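Local coordinates for protein REP-associated tyrosine transposase (Escherichia coli, PDB 4ER8) that binds hairpins of repetitive extragenic palindromes and, as a transposase and single-stranded DNA endonuclease, cleaves and recombines the mosaic elements built from them, at residues 61-66 with 114-119; 50-55 with 134-139; 11-16 with 101-106. All blocks are in the same frame, centred on the assembly; numbering follows the deposited sequence.

Contact 1: residues 61-66 with 114-119; sequences HCIWTL and DYIYIN. With NI (nickel (II) ion), chain C.
His61 NE2 and Asn119 OD1 meet on a nickel ion, the nitrogen at 2.0 Å from the metal and the amide oxygen of Asn119 at 2.2 Å. The first ligand stands on strand 59-65 and the second on helix 106-122, with the imidazole and amide planes turned 83° apart. His59, also on the strand, His123 and Glu161 complete the set of protein ligands, and His59 and His61 with the residue between them form the HUH motif. With the metal bond, a second bond from ND1 of His61 to Thr17 OG1 helps fix the rotation of the imidazole. Tyr115 brings CE2 over a face of this ring in a T-shaped stack, centroids 5.8 Å apart, while its OH turns to Glu161. Away from the metal the packing is apolar: Ile116 sets CD1 3.5 Å from both CG1 and CD1 of Ile63, and its CG1 lies 3.9 Å from His61 CB. An alanine at Ile116 would probably open a gap here, depriving Ile63 and the base of His61 of an apolar partner on the helix. Through a buried contact strand and helix thus share one metal ion, which, as in other HUH nucleases, presumably polarises the scissile phosphate.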
# COMPACT_ATOMS: atom_id res chain seq x y z
N HIS A 61 0.12 -2.07 1.90
CA HIS A 61 1.34 -1.86 1.17
C HIS A 61 0.96 -1.38 -0.20
O HIS A 61 -0.04 -1.84 -0.75
CB HIS A 61 2.04 -3.18 0.97
CG HIS A 61 2.34 -3.90 2.24
ND1 HIS A 61 3.42 -3.58 3.04
CD2 HIS A 61 1.73 -4.96 2.83
CE1 HIS A 61 3.44 -4.39 4.09
NE2 HIS A 61 2.44 -5.24 3.98
N CYS A 62 1.76 -0.51 -0.80
CA CYS A 62 1.42 -0.12 -2.17
C CYS A 62 2.60 0.44 -2.99
O CYS A 62 3.66 0.73 -2.45
CB CYS A 62 0.26 0.84 -2.14
SG CYS A 62 0.74 2.39 -1.44
N ILE A 63 2.41 0.56 -4.30
CA ILE A 63 3.40 1.20 -5.20
C ILE A 63 2.83 2.36 -6.01
O ILE A 63 1.79 2.20 -6.67
CB ILE A 63 3.98 0.19 -6.17
CG1 ILE A 63 4.65 -0.96 -5.41
CG2 ILE A 63 4.99 0.88 -7.04
CD1 ILE A 63 4.93 -2.22 -6.27
N TRP A 64 3.49 3.52 -5.96
CA TRP A 64 3.05 4.72 -6.72
C TRP A 64 4.10 5.20 -7.68
O TRP A 64 5.30 4.99 -7.48
CB TRP A 64 2.79 5.95 -5.83
CG TRP A 64 1.81 5.82 -4.76
CD1 TRP A 64 0.89 4.84 -4.60
CD2 TRP A 64 1.60 6.76 -3.69
NE1 TRP A 64 0.15 5.07 -3.46
CE2 TRP A 64 0.55 6.26 -2.90
CE3 TRP A 64 2.20 7.96 -3.33
CZ2 TRP A 64 0.10 6.92 -1.74
CZ3 TRP A 64 1.75 8.62 -2.16
CH2 TRP A 64 0.71 8.09 -1.39
N THR A 65 3.65 5.90 -8.70
CA THR A 65 4.56 6.55 -9.63
C THR A 65 4.01 7.94 -9.75
O THR A 65 2.83 8.13 -10.07
CB THR A 65 4.54 5.89 -11.01
OG1 THR A 65 5.12 4.59 -10.92
CG2 THR A 65 5.32 6.75 -12.03
N LEU A 66 4.86 8.93 -9.50
CA LEU A 66 4.38 10.29 -9.48
C LEU A 66 4.65 10.97 -10.83
O LEU A 66 5.61 10.61 -11.53
CB LEU A 66 5.03 11.08 -8.32
CG LEU A 66 4.86 10.65 -6.85
CD1 LEU A 66 5.24 11.79 -5.93
CD2 LEU A 66 3.48 10.20 -6.50
N ASP A 114 4.63 -8.41 -6.67
CA ASP A 114 4.34 -9.75 -6.26
C ASP A 114 4.13 -9.72 -4.74
O ASP A 114 3.11 -10.24 -4.20
CB ASP A 114 5.54 -10.67 -6.53
CG ASP A 114 5.77 -10.98 -8.02
OD1 ASP A 114 4.97 -10.67 -8.94
OD2 ASP A 114 6.82 -11.60 -8.26
N TYR A 115 5.09 -9.10 -4.05
CA TYR A 115 5.06 -9.03 -2.62
C TYR A 115 3.72 -8.45 -2.20
O TYR A 115 3.12 -8.88 -1.19
CB TYR A 115 6.13 -8.10 -2.10
CG TYR A 115 6.20 -8.16 -0.60
CD1 TYR A 115 7.12 -8.99 0.06
CD2 TYR A 115 5.33 -7.40 0.18
CE1 TYR A 115 7.20 -9.03 1.44
CE2 TYR A 115 5.41 -7.43 1.60
CZ TYR A 115 6.34 -8.25 2.21
OH TYR A 115 6.37 -8.31 3.59
N ILE A 116 3.24 -7.46 -2.95
CA ILE A 116 2.01 -6.88 -2.58
C ILE A 116 0.88 -7.91 -2.67
O ILE A 116 0.20 -8.14 -1.67
CB ILE A 116 1.72 -5.60 -3.34
CG1 ILE A 116 2.54 -4.46 -2.71
CG2 ILE A 116 0.21 -5.34 -3.30
CD1 ILE A 116 2.93 -3.37 -3.63
N TYR A 117 0.74 -8.54 -3.84
CA TYR A 117 -0.37 -9.46 -4.08
C TYR A 117 -0.27 -10.75 -3.26
O TYR A 117 -1.30 -11.34 -2.94
CB TYR A 117 -0.59 -9.75 -5.59
CG TYR A 117 -0.89 -8.49 -6.39
CD1 TYR A 117 -0.33 -8.28 -7.67
CD2 TYR A 117 -1.71 -7.47 -5.86
CE1 TYR A 117 -0.60 -7.09 -8.38
CE2 TYR A 117 -1.97 -6.31 -6.57
CZ TYR A 117 -1.41 -6.11 -7.82
OH TYR A 117 -1.69 -4.94 -8.49
N ILE A 118 0.94 -11.17 -2.91
CA ILE A 118 1.13 -12.33 -2.04
C ILE A 118 0.82 -12.04 -0.58
O ILE A 118 0.62 -12.94 0.22
CB ILE A 118 2.56 -12.85 -2.13
CG1 ILE A 118 2.70 -13.73 -3.36
CG2 ILE A 118 2.93 -13.67 -0.92
CD1 ILE A 118 4.16 -13.78 -3.86
N ASN A 119 0.81 -10.77 -0.23
CA ASN A 119 0.80 -10.43 1.16
C ASN A 119 -0.37 -11.07 1.95
O ASN A 119 -0.17 -11.65 3.03
CB ASN A 119 0.81 -8.93 1.32
CG ASN A 119 1.58 -8.51 2.48
OD1 ASN A 119 1.17 -7.62 3.23
ND2 ASN A 119 2.74 -9.14 2.66
NI NI C . 1.99 -6.85 5.07

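Contact 2: residues 50-55 with 134-139; sequences INAWVV and FSTFHR
An ST turn leading into helix 137-142 docks on the edge strand 49-55, with Ser135 bridged to Val54 by backbone. On either side of that bridge Val55 N donates to Phe134 O at 3.0 Å, nearly straight at 176°, and Thr136 N donates to Trp53 O at 3.0 Å. Ser135 OG makes the turn itself, accepting from Phe137 N, while its CB packs 3.6 Å from Val54 CG1. Thr136 holds OG1 between its own backbone N and carbonyl carbon (chi1 62°), where it accepts the amide of Trp53, N to OG1 3.2 Å; the same hydroxyl also meets Tyr117 OH. At the classic beta bulge where Asn51 and Ala52 both face Ile63, the Arg139 side chain bends at chi3 (80°) and offers two nitrogens to successive carbonyls. Its NH2 reaches Asn51 O at 3.0 Å; the oxygen lies near the guanidinium plane, while NH2 stands well above the plane of that carbonyl, and NH1 takes Ile50 O at 3.1 Å. These two bonds, with Thr136 CB over one face toward the rim, help restrain the guanidinium. Around this contact, Trp53 and Val55 pack against helix 32-45, whereas Ala52 and Val54 lie against helix 106-122.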
# COMPACT_ATOMS: atom_id res chain seq x y z
N ILE A 50 -1.39 4.55 -9.30
CA ILE A 50 -1.35 3.38 -8.45
C ILE A 50 -0.87 2.18 -9.26
O ILE A 50 -1.66 1.54 -9.97
CB ILE A 50 -2.73 3.04 -7.88
CG1 ILE A 50 -3.29 4.21 -7.06
CG2 ILE A 50 -2.63 1.78 -7.01
CD1 ILE A 50 -4.64 3.92 -6.31
N ASN A 51 0.43 1.87 -9.16
CA ASN A 51 1.00 0.69 -9.77
C ASN A 51 0.39 -0.56 -9.12
O ASN A 51 -0.05 -1.48 -9.83
CB ASN A 51 2.51 0.69 -9.64
CG ASN A 51 3.16 1.70 -10.54
OD1 ASN A 51 3.34 1.46 -11.71
ND2 ASN A 51 3.55 2.84 -9.98
N ALA A 52 0.36 -0.58 -7.79
CA ALA A 52 -0.33 -1.64 -7.08
C ALA A 52 -0.68 -1.28 -5.64
O ALA A 52 -0.08 -0.39 -5.05
CB ALA A 52 0.48 -2.92 -7.12
N TRP A 53 -1.65 -1.99 -5.07
CA TRP A 53 -2.03 -1.72 -3.71
C TRP A 53 -2.73 -2.94 -3.10
O TRP A 53 -3.54 -3.55 -3.78
CB TRP A 53 -2.95 -0.51 -3.74
CG TRP A 53 -3.08 0.30 -2.49
CD1 TRP A 53 -3.27 -0.16 -1.21
CD2 TRP A 53 -3.12 1.73 -2.42
NE1 TRP A 53 -3.38 0.92 -0.35
CE2 TRP A 53 -3.31 2.08 -1.08
CE3 TRP A 53 -3.00 2.76 -3.37
CZ2 TRP A 53 -3.38 3.42 -0.66
CZ3 TRP A 53 -3.06 4.08 -2.96
CH2 TRP A 53 -3.24 4.40 -1.62
N VAL A 54 -2.38 -3.34 -1.87
CA VAL A 54 -3.26 -4.17 -1.05
C VAL A 54 -3.71 -3.41 0.19
O VAL A 54 -2.97 -2.61 0.76
CB VAL A 54 -2.59 -5.38 -0.40
CG1 VAL A 54 -2.79 -6.60 -1.18
CG2 VAL A 54 -1.14 -5.09 -0.04
N VAL A 55 -4.90 -3.75 0.64
CA VAL A 55 -5.35 -3.34 1.95
C VAL A 55 -5.57 -4.57 2.81
O VAL A 55 -6.26 -5.51 2.43
CB VAL A 55 -6.67 -2.64 1.84
CG1 VAL A 55 -7.12 -2.19 3.25
CG2 VAL A 55 -6.55 -1.49 0.84
N PHE A 134 -9.49 -7.40 -1.52
CA PHE A 134 -9.10 -6.05 -1.13
C PHE A 134 -7.77 -5.64 -1.73
O PHE A 134 -6.82 -5.33 -1.00
CB PHE A 134 -9.05 -5.95 0.40
CG PHE A 134 -10.37 -6.14 1.06
CD1 PHE A 134 -10.61 -7.26 1.85
CD2 PHE A 134 -11.40 -5.22 0.87
CE1 PHE A 134 -11.86 -7.47 2.46
CE2 PHE A 134 -12.67 -5.41 1.48
CZ PHE A 134 -12.90 -6.55 2.26
N SER A 135 -7.67 -5.65 -3.05
CA SER A 135 -6.43 -5.26 -3.69
C SER A 135 -6.62 -4.95 -5.17
O SER A 135 -7.71 -5.16 -5.70
CB SER A 135 -5.42 -6.38 -3.56
OG SER A 135 -5.77 -7.41 -4.42
N THR A 136 -5.56 -4.50 -5.83
CA THR A 136 -5.61 -4.27 -7.25
C THR A 136 -5.27 -5.53 -8.08
O THR A 136 -5.07 -5.47 -9.32
CB THR A 136 -4.64 -3.19 -7.64
OG1 THR A 136 -3.30 -3.61 -7.31
CG2 THR A 136 -5.00 -1.93 -6.90
N PHE A 137 -5.20 -6.68 -7.40
CA PHE A 137 -4.86 -7.92 -8.09
C PHE A 137 -5.84 -8.19 -9.22
O PHE A 137 -5.45 -8.34 -10.36
CB PHE A 137 -4.84 -9.09 -7.13
CG PHE A 137 -4.53 -10.39 -7.79
CD1 PHE A 137 -3.24 -10.65 -8.29
CD2 PHE A 137 -5.49 -11.40 -7.87
CE1 PHE A 137 -2.93 -11.89 -8.87
CE2 PHE A 137 -5.19 -12.63 -8.46
CZ PHE A 137 -3.91 -12.87 -8.95
N HIS A 138 -7.12 -8.23 -8.87
CA HIS A 138 -8.23 -8.30 -9.84
C HIS A 138 -8.24 -7.17 -10.89
O HIS A 138 -8.42 -7.45 -12.06
CB HIS A 138 -9.54 -8.41 -9.07
CG HIS A 138 -9.48 -9.45 -8.00
ND1 HIS A 138 -9.82 -10.78 -8.22
CD2 HIS A 138 -9.04 -9.39 -6.72
CE1 HIS A 138 -9.63 -11.47 -7.11
NE2 HIS A 138 -9.16 -10.66 -6.18
N ARG A 139 -8.01 -5.92 -10.52
CA ARG A 139 -7.83 -4.94 -11.56
C ARG A 139 -6.77 -5.44 -12.55
O ARG A 139 -6.96 -5.31 -13.77
CB ARG A 139 -7.43 -3.57 -11.02
CG ARG A 139 -7.24 -2.52 -12.10
CD ARG A 139 -6.30 -1.38 -11.69
NE ARG A 139 -4.90 -1.78 -11.82
CZ ARG A 139 -3.88 -1.31 -11.12
NH1 ARG A 139 -4.08 -0.40 -10.17
NH2 ARG A 139 -2.67 -1.78 -11.34

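Contact 3: residues 11-16 with 101-106; sequences GGTWFF and HAIRNT. With nucleotides of chain B.
Trp14 and Phe15 pair with Ala102 and His101 in the antiparallel sheet of this HUH nuclease, with outermost strand 99-102 beside 13-19. The hydrogen-bonded pair is Phe15 with His101: Phe15 N gives to His101 O at 2.8 Å, and the return bond from His101 N to Phe15 O is 2.9 Å. Trp14 and Ala102 form the non-hydrogen-bonded pair on the other face of the sheet. There chi1 (-60°) sets the indole CG anti to the carbonyl carbon, chi2 (-99°) turns CD1 to within 3.7 Å of Ala102 CB, and NE1 bonds to Tyr7 O. Next along the chain, Ile103 sends CD1 to Phe15 CB, a loose contact at 4.3 Å. His101 has CG anti to its backbone N (chi1 164°), and its imidazole is gripped at both nitrogens, NE2 by Asp108 and ND1 by DNA, which may favour the protonated ring. So paired, Ala102 points its N-H away from strand 13-19, toward the DNA, consistent with guide-sequence reading. Ala102 N donates to O6 of DG1 of chain B at 2.9 Å, while His101 ND1 donates at 2.7 Å to O4 of DT2 of chain B, which lies at the imidazole edge, near its plane.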
# COMPACT_ATOMS: atom_id res chain seq x y z
N GLY A 11 9.33 12.26 -10.64
CA GLY A 11 8.81 11.21 -11.53
C GLY A 11 8.93 9.79 -10.98
O GLY A 11 8.54 8.82 -11.64
N GLY A 12 9.45 9.67 -9.76
CA GLY A 12 9.87 8.40 -9.20
C GLY A 12 8.77 7.41 -8.88
O GLY A 12 7.59 7.77 -8.82
N THR A 13 9.19 6.17 -8.64
CA THR A 13 8.29 5.12 -8.28
C THR A 13 8.73 4.63 -6.93
O THR A 13 9.93 4.54 -6.67
CB THR A 13 8.35 4.01 -9.35
OG1 THR A 13 7.75 4.51 -10.57
CG2 THR A 13 7.58 2.77 -8.90
N TRP A 14 7.79 4.33 -6.04
CA TRP A 14 8.13 3.86 -4.71
C TRP A 14 7.13 2.84 -4.18
O TRP A 14 5.98 2.73 -4.66
CB TRP A 14 8.12 5.00 -3.70
CG TRP A 14 9.05 6.17 -3.89
CD1 TRP A 14 10.26 6.38 -3.25
CD2 TRP A 14 8.81 7.34 -4.67
NE1 TRP A 14 10.78 7.60 -3.62
CE2 TRP A 14 9.92 8.20 -4.50
CE3 TRP A 14 7.79 7.74 -5.51
CZ2 TRP A 14 10.03 9.40 -5.15
CZ3 TRP A 14 7.87 8.92 -6.13
CH2 TRP A 14 8.99 9.76 -5.95
N PHE A 15 7.59 2.13 -3.15
CA PHE A 15 6.83 1.12 -2.43
C PHE A 15 6.63 1.67 -1.03
O PHE A 15 7.59 2.26 -0.48
CB PHE A 15 7.66 -0.14 -2.33
CG PHE A 15 7.06 -1.19 -1.41
CD1 PHE A 15 6.12 -2.06 -1.86
CD2 PHE A 15 7.44 -1.27 -0.07
CE1 PHE A 15 5.56 -3.01 -1.01
CE2 PHE A 15 6.91 -2.20 0.76
CZ PHE A 15 5.99 -3.09 0.29
N PHE A 16 5.45 1.47 -0.44
CA PHE A 16 5.13 2.04 0.86
C PHE A 16 4.38 1.04 1.70
O PHE A 16 3.75 0.14 1.16
CB PHE A 16 4.26 3.29 0.75
CG PHE A 16 4.80 4.39 -0.10
CD1 PHE A 16 4.32 4.60 -1.36
CD2 PHE A 16 5.75 5.24 0.37
CE1 PHE A 16 4.74 5.67 -2.14
CE2 PHE A 16 6.22 6.32 -0.44
CZ PHE A 16 5.70 6.52 -1.69
N HIS A 101 10.30 3.02 0.04
CA HIS A 101 11.45 2.50 -0.67
C HIS A 101 11.35 2.77 -2.16
O HIS A 101 10.35 2.42 -2.83
CB HIS A 101 11.65 1.01 -0.38
CG HIS A 101 12.57 0.33 -1.36
ND1 HIS A 101 13.94 0.37 -1.24
CD2 HIS A 101 12.30 -0.37 -2.49
CE1 HIS A 101 14.48 -0.29 -2.25
NE2 HIS A 101 13.50 -0.76 -3.02
N ALA A 102 12.41 3.38 -2.66
CA ALA A 102 12.49 3.79 -4.05
C ALA A 102 12.83 2.60 -4.95
O ALA A 102 13.88 1.94 -4.75
CB ALA A 102 13.54 4.82 -4.18
N ILE A 103 11.98 2.37 -5.97
CA ILE A 103 12.24 1.34 -6.97
C ILE A 103 12.98 1.84 -8.20
O ILE A 103 12.43 2.57 -9.02
CB ILE A 103 10.98 0.67 -7.41
CG1 ILE A 103 10.42 -0.13 -6.25
CG2 ILE A 103 11.26 -0.25 -8.59
CD1 ILE A 103 9.00 -0.35 -6.36
N ARG A 104 14.23 1.39 -8.35
CA ARG A 104 15.14 1.88 -9.38
C ARG A 104 15.20 1.03 -10.67
O ARG A 104 15.76 1.50 -11.66
CB ARG A 104 16.55 2.02 -8.79
CG ARG A 104 16.73 3.10 -7.69
CD ARG A 104 15.99 2.78 -6.29
NE ARG A 104 16.67 1.87 -5.33
CZ ARG A 104 16.64 0.53 -5.35
NH1 ARG A 104 15.95 -0.15 -6.30
NH2 ARG A 104 17.30 -0.15 -4.41
N ASN A 105 14.64 -0.20 -10.67
CA ASN A 105 14.72 -1.14 -11.83
C ASN A 105 13.56 -2.12 -11.90
O ASN A 105 12.93 -2.42 -10.87
CB ASN A 105 16.01 -1.97 -11.79
CG ASN A 105 16.04 -2.95 -10.63
OD1 ASN A 105 16.64 -2.69 -9.58
ND2 ASN A 105 15.39 -4.08 -10.80
N THR A 106 13.34 -2.69 -13.09
CA THR A 106 12.21 -3.60 -13.31
C THR A 106 12.10 -4.82 -12.40
O THR A 106 11.01 -5.16 -11.96
CB THR A 106 12.16 -4.08 -14.73
OG1 THR A 106 12.24 -2.94 -15.58
CG2 THR A 106 10.82 -4.79 -15.00
O5' DG B 1 21.82 1.66 0.91
C5' DG B 1 22.44 2.33 2.05
C4' DG B 1 21.53 3.30 2.77
O4' DG B 1 20.78 4.15 1.80
C3' DG B 1 20.44 2.63 3.60
O3' DG B 1 20.96 2.12 4.80
C2' DG B 1 19.51 3.83 3.78
C1' DG B 1 19.55 4.50 2.39
N9 DG B 1 18.61 4.00 1.43
C8 DG B 1 18.89 3.04 0.48
N7 DG B 1 17.82 2.76 -0.28
C5 DG B 1 16.81 3.62 0.16
C6 DG B 1 15.49 3.79 -0.32
O6 DG B 1 14.97 3.16 -1.27
N1 DG B 1 14.76 4.77 0.39
C2 DG B 1 15.31 5.47 1.43
N2 DG B 1 14.50 6.34 2.02
N3 DG B 1 16.57 5.32 1.90
C4 DG B 1 17.27 4.38 1.22
P DT B 2 20.09 1.22 5.83
OP1 DT B 2 20.93 0.94 7.04
OP2 DT B 2 19.47 0.08 5.13
O5' DT B 2 18.95 2.20 6.33
C5' DT B 2 19.13 3.12 7.38
C4' DT B 2 17.76 3.76 7.56
O4' DT B 2 17.19 3.91 6.23
C3' DT B 2 16.75 2.93 8.36
O3' DT B 2 15.92 3.81 9.01
C2' DT B 2 15.93 2.30 7.26
C1' DT B 2 15.89 3.39 6.20
N1 DT B 2 15.49 2.89 4.84
C2 DT B 2 14.34 3.38 4.24
O2 DT B 2 13.62 4.24 4.70
N3 DT B 2 14.02 2.85 3.01
C4 DT B 2 14.69 1.87 2.32
O4 DT B 2 14.29 1.44 1.22
C5 DT B 2 15.87 1.37 2.99
C7 DT B 2 16.71 0.28 2.30
C6 DT B 2 16.21 1.90 4.20

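Overall arrangement
From the N terminus the first segment met is 11-16, whose partner 101-106 arrives only after both hairpin strands 49-55 and 59-65 have been laid down; contact 3 closes that loop at one outermost strand of the sheet. Contact 2 opens at 50-55 and closes last, at 134-139, on the opposite outermost strand. Contact 1, from 61-66 to 114-119, lies wholly within that span, whereas contact 3 crosses both. Thr65 joins the three directly, its OG1 bonding to Thr13 and Asn51, and Tyr117 joins contact 1 to contact 2 through Thr136. Together they tie the DNA-reading edge, the metal-bearing helix and the turn into helix 137-142 to one sheet.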